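Local coordinates for uncharacterized protein, toxin (Helicobacter pylori, PDB 4LTT) that probably acts as the RNA-cleaving toxin of a type II toxin-antitoxin system, an mRNA endonuclease of the RelE family, YafQ subfamily, at residues 55-60 / 67-72. Sequence-based numbering, arbitrary orientation.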
loop_
_atom_site.group_PDB
_atom_site.type_symbol
_atom_site.label_atom_id
_atom_site.label_comp_id
_atom_site.label_asym_id
_atom_site.label_seq_id
_atom_site.Cartn_x
_atom_site.Cartn_y
_atom_site.Cartn_z
ATOM N N PRO A 55 12.307 5.931 -1.176
ATOM C CA PRO A 55 11.408 6.766 -1.889
ATOM C C PRO A 55 9.908 6.298 -1.860
ATOM O O PRO A 55 9.117 6.685 -2.653
ATOM C CB PRO A 55 11.944 6.681 -3.351
ATOM C CG PRO A 55 12.377 5.215 -3.411
ATOM C CD PRO A 55 12.982 4.944 -2.075
ATOM N N PHE A 56 9.546 5.447 -0.875
ATOM C CA PHE A 56 8.215 4.892 -0.844
ATOM C C PHE A 56 7.164 5.928 -0.555
ATOM O O PHE A 56 7.441 6.987 0.042
ATOM C CB PHE A 56 8.157 3.700 0.145
ATOM C CG PHE A 56 8.862 2.478 -0.426
ATOM C CD1 PHE A 56 8.133 1.460 -1.064
ATOM C CD2 PHE A 56 10.227 2.367 -0.428
ATOM C CE1 PHE A 56 8.776 0.336 -1.613
ATOM C CE2 PHE A 56 10.879 1.231 -0.998
ATOM C CZ PHE A 56 10.127 0.260 -1.620
ATOM N N ARG A 57 5.948 5.598 -0.910
ATOM C CA ARG A 57 4.746 6.410 -0.632
ATOM C C ARG A 57 3.803 5.599 0.236
ATOM O O ARG A 57 3.900 4.360 0.349
ATOM C CB ARG A 57 4.035 6.773 -1.959
ATOM C CG ARG A 57 4.916 7.657 -2.875
ATOM C CD ARG A 57 4.146 8.078 -4.162
ATOM N NE ARG A 57 3.021 8.927 -3.883
ATOM C CZ ARG A 57 3.072 10.221 -3.634
ATOM N NH1 ARG A 57 4.255 10.850 -3.636
ATOM N NH2 ARG A 57 1.972 10.856 -3.283
ATOM N N GLU A 58 2.815 6.287 0.778
ATOM C CA GLU A 58 1.842 5.663 1.703
ATOM C C GLU A 58 0.433 6.240 1.361
ATOM O O GLU A 58 0.314 7.456 1.157
ATOM C CB GLU A 58 2.167 6.086 3.163
ATOM C CG GLU A 58 1.226 5.437 4.200
ATOM C CD GLU A 58 1.256 6.228 5.511
ATOM O OE1 GLU A 58 2.181 5.961 6.279
ATOM O OE2 GLU A 58 0.437 7.116 5.781
ATOM N N CYS A 59 -0.568 5.346 1.342
ATOM C CA CYS A 59 -1.939 5.817 1.296
ATOM C C CYS A 59 -2.707 5.027 2.352
ATOM O O CYS A 59 -2.251 4.002 2.887
ATOM C CB CYS A 59 -2.541 5.726 -0.091
ATOM S SG CYS A 59 -2.708 4.080 -0.737
ATOM N N HIS A 60 -3.866 5.563 2.681
ATOM C CA HIS A 60 -4.735 4.922 3.721
ATOM C C HIS A 60 -5.874 4.205 3.076
ATOM O O HIS A 60 -6.748 4.868 2.477
ATOM C CB HIS A 60 -5.405 5.977 4.538
ATOM C CG HIS A 60 -4.603 6.541 5.598
ATOM N ND1 HIS A 60 -3.477 7.147 5.407
ATOM C CD2 HIS A 60 -4.928 6.704 6.946
ATOM C CE1 HIS A 60 -3.039 7.648 6.591
ATOM N NE2 HIS A 60 -3.940 7.346 7.507
ATOM N N LEU A 67 -1.275 1.302 2.969
ATOM C CA LEU A 67 -0.541 0.635 1.889
ATOM C C LEU A 67 0.762 1.432 1.673
ATOM O O LEU A 67 0.723 2.656 1.426
ATOM C CB LEU A 67 -1.410 0.653 0.627
ATOM C CG LEU A 67 -0.674 0.129 -0.635
ATOM C CD1 LEU A 67 -0.380 -1.359 -0.515
ATOM C CD2 LEU A 67 -1.497 0.454 -1.885
ATOM N N VAL A 68 1.895 0.744 1.688
ATOM C CA VAL A 68 3.206 1.339 1.377
ATOM C C VAL A 68 3.615 0.810 0.037
ATOM O O VAL A 68 3.600 -0.446 -0.163
ATOM C CB VAL A 68 4.237 1.039 2.470
ATOM C CG1 VAL A 68 5.594 1.630 2.078
ATOM C CG2 VAL A 68 3.782 1.633 3.805
ATOM N N TYR A 69 3.944 1.702 -0.911
ATOM C CA TYR A 69 4.142 1.287 -2.311
ATOM C C TYR A 69 5.145 2.175 -2.944
ATOM O O TYR A 69 5.508 3.241 -2.430
ATOM C CB TYR A 69 2.797 1.304 -3.088
ATOM C CG TYR A 69 2.292 2.702 -3.309
ATOM C CD1 TYR A 69 2.672 3.403 -4.463
ATOM C CD2 TYR A 69 1.484 3.340 -2.409
ATOM C CE1 TYR A 69 2.192 4.698 -4.679
ATOM C CE2 TYR A 69 1.052 4.644 -2.590
ATOM C CZ TYR A 69 1.421 5.329 -3.736
ATOM O OH TYR A 69 1.001 6.619 -3.952
ATOM N N LEU A 70 5.600 1.780 -4.134
ATOM C CA LEU A 70 6.559 2.557 -4.914
ATOM C C LEU A 70 6.337 2.294 -6.386
ATOM O O LEU A 70 6.300 1.135 -6.832
ATOM C CB LEU A 70 8.006 2.168 -4.523
ATOM C CG LEU A 70 9.103 2.819 -5.364
ATOM C CD1 LEU A 70 9.167 4.311 -5.193
ATOM C CD2 LEU A 70 10.427 2.196 -4.989
ATOM N N VAL A 71 6.345 3.346 -7.190
ATOM C CA VAL A 71 6.414 3.191 -8.643
ATOM C C VAL A 71 7.895 3.272 -9.020
ATOM O O VAL A 71 8.553 4.297 -8.720
ATOM C CB VAL A 71 5.596 4.291 -9.318
ATOM C CG1 VAL A 71 5.825 4.278 -10.848
ATOM C CG2 VAL A 71 4.147 4.122 -9.055
ATOM N N LYS A 72 8.420 2.241 -9.624
ATOM C CA LYS A 72 9.822 2.306 -10.036
ATOM C C LYS A 72 9.969 1.492 -11.309
ATOM O O LYS A 72 9.592 0.336 -11.342
ATOM C CB LYS A 72 10.715 1.729 -8.986
ATOM C CG LYS A 72 12.170 1.699 -9.386
ATOM C CD LYS A 72 13.066 1.195 -8.322
ATOM C CE LYS A 72 14.514 1.243 -8.810
ATOM N NZ LYS A 72 15.419 0.793 -7.708
#
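Tyr69 lays one face of its ring under the aliphatic chain of Arg57, whose CB stands 3.9 Å from the ring centroid in a CH-pi contact. The tyrosine takes chi1 70°, with CG between its own backbone N and carbonyl carbon, and this swings the ring across to the neighbouring strand. Beyond the ring, Arg57 bends at chi3 (65°) and donates a somewhat bent hydrogen bond from NE to Tyr69 OH (3.1 Å), the hydroxyl lying at the edge of the guanidinium and in its plane. Asp46 ties the pair together, forming a salt bridge with Arg57 NH2 and a hydrogen bond with Tyr69 OH. Arginine suits the place because its methylene stem packs on the ring while its charged tip reaches Asp46; tyrosine offers both an apolar face and a hydroxyl for the same carboxylate. On the same face Cys59, a small residue whose side chain touches Val30 of helix 25-35, sets SG 3.9 Å from Leu67 CB and obliquely beside the Tyr69 ring.

On the face of Glu58 and Val68, the compact, branched Val68 turns CG1 to CB of Phe56, and its side chain also touches Phe88 of helix 84-88. Before the strand proper begins, the Phe56 ring receives Leu70 CB over one face, 3.9 Å from its centroid, while the leucine methyl CD1 reaches CG of Pro55, a residue preceded by a cis peptide bond.

Four backbone hydrogen bonds join Arg57 to Tyr69 and Cys59 to Leu67; the one from Arg57 N to Tyr69 O is almost straight (175°). Between these pairs lies the non-hydrogen-bonded pair Glu58 and Val68, CA to CA 4.5 Å. The extended Glu58 side chain lies about 6 Å from that of His84, the predicted proton donor; both bind copper in another structure of this protein, though none is bound here. The arrangement is an antiparallel beta hairpin within the mixed sheet of the RelE-like toxin fold, placing a copper-site residue near the probable active site.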